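Local structure of pullulanase (Klebsiella oxytoca, 2YOC) at residues 295-299 with 344-348. The protein hydrolyses alpha-1,6-glucosidic linkages in pullulan and related branched alpha-glucans and is exported through a type 2 secretion system. Numbering follows the deposited sequence.
Sequences TFRVW and FYRYA. With SO4 (sulfate ion), chain Q.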
loop_
_atom_site.group_PDB
_atom_site.type_symbol
_atom_site.label_atom_id
_atom_site.label_comp_id
_atom_site.label_asym_id
_atom_site.label_seq_id
_atom_site.Cartn_x
_atom_site.Cartn_y
_atom_site.Cartn_z
ATOM N N THR B 295 3.083 -4.869 64.464
ATOM C CA THR B 295 2.472 -6.079 63.928
ATOM C C THR B 295 3.387 -6.593 62.807
ATOM O O THR B 295 3.707 -5.839 61.868
ATOM C CB THR B 295 1.015 -5.837 63.451
ATOM O OG1 THR B 295 0.183 -5.553 64.575
ATOM C CG2 THR B 295 0.437 -7.022 62.662
ATOM N N PHE B 296 3.833 -7.864 62.953
ATOM C CA PHE B 296 4.632 -8.544 61.960
ATOM C C PHE B 296 3.656 -9.381 61.188
ATOM O O PHE B 296 2.919 -10.161 61.801
ATOM C CB PHE B 296 5.657 -9.472 62.624
ATOM C CG PHE B 296 6.846 -8.778 63.234
ATOM C CD1 PHE B 296 6.812 -8.337 64.554
ATOM C CD2 PHE B 296 8.003 -8.551 62.487
ATOM C CE1 PHE B 296 7.908 -7.678 65.116
ATOM C CE2 PHE B 296 9.101 -7.896 63.054
ATOM C CZ PHE B 296 9.049 -7.480 64.365
ATOM N N ARG B 297 3.629 -9.230 59.862
ATOM C CA ARG B 297 2.783 -10.054 59.019
ATOM C C ARG B 297 3.464 -10.467 57.753
ATOM O O ARG B 297 3.929 -9.624 56.949
ATOM C CB ARG B 297 1.421 -9.425 58.709
ATOM C CG ARG B 297 0.448 -10.397 58.018
ATOM C CD ARG B 297 -0.911 -9.800 57.778
ATOM N NE ARG B 297 -1.673 -9.755 59.027
ATOM C CZ ARG B 297 -1.870 -8.644 59.727
ATOM N NH1 ARG B 297 -1.385 -7.487 59.297
ATOM N NH2 ARG B 297 -2.555 -8.680 60.866
ATOM N N VAL B 298 3.453 -11.791 57.547
ATOM C CA VAL B 298 3.982 -12.423 56.340
ATOM C C VAL B 298 2.923 -13.350 55.701
ATOM O O VAL B 298 2.306 -14.157 56.408
ATOM C CB VAL B 298 5.378 -13.104 56.573
ATOM C CG1 VAL B 298 5.313 -14.188 57.632
ATOM C CG2 VAL B 298 5.975 -13.637 55.277
ATOM N N TRP B 299 2.710 -13.224 54.389
ATOM C CA TRP B 299 1.828 -14.141 53.671
ATOM C C TRP B 299 2.703 -15.335 53.300
ATOM O O TRP B 299 3.750 -15.155 52.658
ATOM C CB TRP B 299 1.263 -13.523 52.377
ATOM C CG TRP B 299 0.211 -14.360 51.707
ATOM C CD1 TRP B 299 -0.979 -14.764 52.241
ATOM C CD2 TRP B 299 0.246 -14.871 50.369
ATOM N NE1 TRP B 299 -1.684 -15.506 51.320
ATOM C CE2 TRP B 299 -0.955 -15.591 50.162
ATOM C CE3 TRP B 299 1.199 -14.826 49.326
ATOM C CZ2 TRP B 299 -1.245 -16.239 48.948
ATOM C CZ3 TRP B 299 0.908 -15.457 48.116
ATOM C CH2 TRP B 299 -0.306 -16.144 47.933
ATOM N N PHE B 344 16.450 -6.022 64.677
ATOM C CA PHE B 344 16.697 -6.794 63.479
ATOM C C PHE B 344 15.874 -8.057 63.551
ATOM O O PHE B 344 15.563 -8.530 64.643
ATOM C CB PHE B 344 18.192 -7.073 63.304
ATOM C CG PHE B 344 18.984 -5.837 62.950
ATOM C CD1 PHE B 344 18.929 -5.299 61.668
ATOM C CD2 PHE B 344 19.807 -5.231 63.888
ATOM C CE1 PHE B 344 19.664 -4.161 61.342
ATOM C CE2 PHE B 344 20.570 -4.113 63.553
ATOM C CZ PHE B 344 20.477 -3.573 62.289
ATOM N N TYR B 345 15.472 -8.580 62.398
ATOM C CA TYR B 345 14.640 -9.771 62.363
ATOM C C TYR B 345 14.707 -10.472 61.037
ATOM O O TYR B 345 15.075 -9.883 60.003
ATOM C CB TYR B 345 13.159 -9.426 62.704
ATOM C CG TYR B 345 12.415 -8.704 61.605
ATOM C CD1 TYR B 345 12.622 -7.351 61.371
ATOM C CD2 TYR B 345 11.476 -9.370 60.813
ATOM C CE1 TYR B 345 11.935 -6.679 60.363
ATOM C CE2 TYR B 345 10.797 -8.717 59.784
ATOM C CZ TYR B 345 11.038 -7.372 59.555
ATOM O OH TYR B 345 10.393 -6.716 58.529
ATOM N N ARG B 346 14.267 -11.727 61.070
ATOM C CA ARG B 346 14.087 -12.603 59.930
ATOM C C ARG B 346 12.956 -13.543 60.319
ATOM O O ARG B 346 12.690 -13.721 61.510
ATOM C CB ARG B 346 15.365 -13.407 59.664
ATOM C CG ARG B 346 16.518 -12.579 59.126
ATOM C CD ARG B 346 17.565 -13.439 58.499
ATOM N NE ARG B 346 18.206 -14.314 59.476
ATOM C CZ ARG B 346 19.517 -14.442 59.606
ATOM N NH1 ARG B 346 20.339 -13.739 58.838
ATOM N NH2 ARG B 346 20.019 -15.286 60.495
ATOM N N TYR B 347 12.290 -14.132 59.334
ATOM C CA TYR B 347 11.232 -15.108 59.566
ATOM C C TYR B 347 11.850 -16.459 59.418
ATOM O O TYR B 347 12.495 -16.712 58.406
ATOM C CB TYR B 347 10.085 -14.971 58.539
ATOM C CG TYR B 347 9.360 -13.652 58.628
ATOM C CD1 TYR B 347 8.720 -13.266 59.801
ATOM C CD2 TYR B 347 9.355 -12.763 57.556
ATOM C CE1 TYR B 347 8.084 -12.036 59.904
ATOM C CE2 TYR B 347 8.712 -11.529 57.646
ATOM C CZ TYR B 347 8.062 -11.180 58.817
ATOM O OH TYR B 347 7.410 -9.982 58.933
ATOM N N ALA B 348 11.680 -17.326 60.425
ATOM C CA ALA B 348 12.181 -18.693 60.367
ATOM C C ALA B 348 11.060 -19.549 59.774
ATOM O O ALA B 348 10.006 -19.745 60.408
ATOM C CB ALA B 348 12.551 -19.177 61.742
HETATM S S SO4 Q . -3.406 -4.963 61.506
HETATM O O1 SO4 Q . -3.406 -6.163 62.393
HETATM O O2 SO4 Q . -4.763 -4.783 60.919
HETATM O O3 SO4 Q . -2.413 -5.110 60.419
HETATM O O4 SO4 Q . -3.028 -3.777 62.273
#
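Inside the beta-sandwich core of the carbohydrate-binding module 48 region, Phe296 and Val298 of strand 293-299 meet Tyr345 and Tyr347 of strand 344-353. Segments 295-299 and 344-348 run roughly the same way, with 38° between their directions and 9.8 Å between their axes at closest approach, and no hydrogen bond joins them, so side chains alone bridge the gap. Phe296 gives its edge to the face of Tyr345 in a T-shaped pair, the planes at 74° and the centroids 5.0 Å apart; CE2 of Phe296 does the touching, 3.6 Å from CD2 of Tyr345 and over the middle of that ring. Next along, Val298 presses on one face of Tyr347. Its CG1, set between the backbone N and carbonyl carbon (chi1 60°), forms a CH-pi contact 4.0 Å from the Tyr347 ring centroid and almost on the normal, while CB of Val298 reaches CE2 of Tyr347 at 3.8 Å. CD2 of Tyr345 lies over the opposite face of Tyr347, displaced toward that ring's rim. Both phenol oxygens hydrogen-bond to OD2 of Asp366, a shared carboxylate oxygen that satisfies two buried hydroxyls and ties the rings together. Met323 of strand 317-326 packs against Phe296, Val298 and Tyr347. On the other side of its strand, Arg297 grips a sulfate, probably from the crystallisation liquor, through NH1 to O3 (2.8 Å) and NH2 to O1 (3.1 Å); NH1 also bonds to the carbonyl of Ser284. Aromatic and aliphatic residues facing inward from strands that are not neighbours in the sheet, as here, are the usual core of an immunoglobulin-like beta-sandwich, the fold of CBM48 modules.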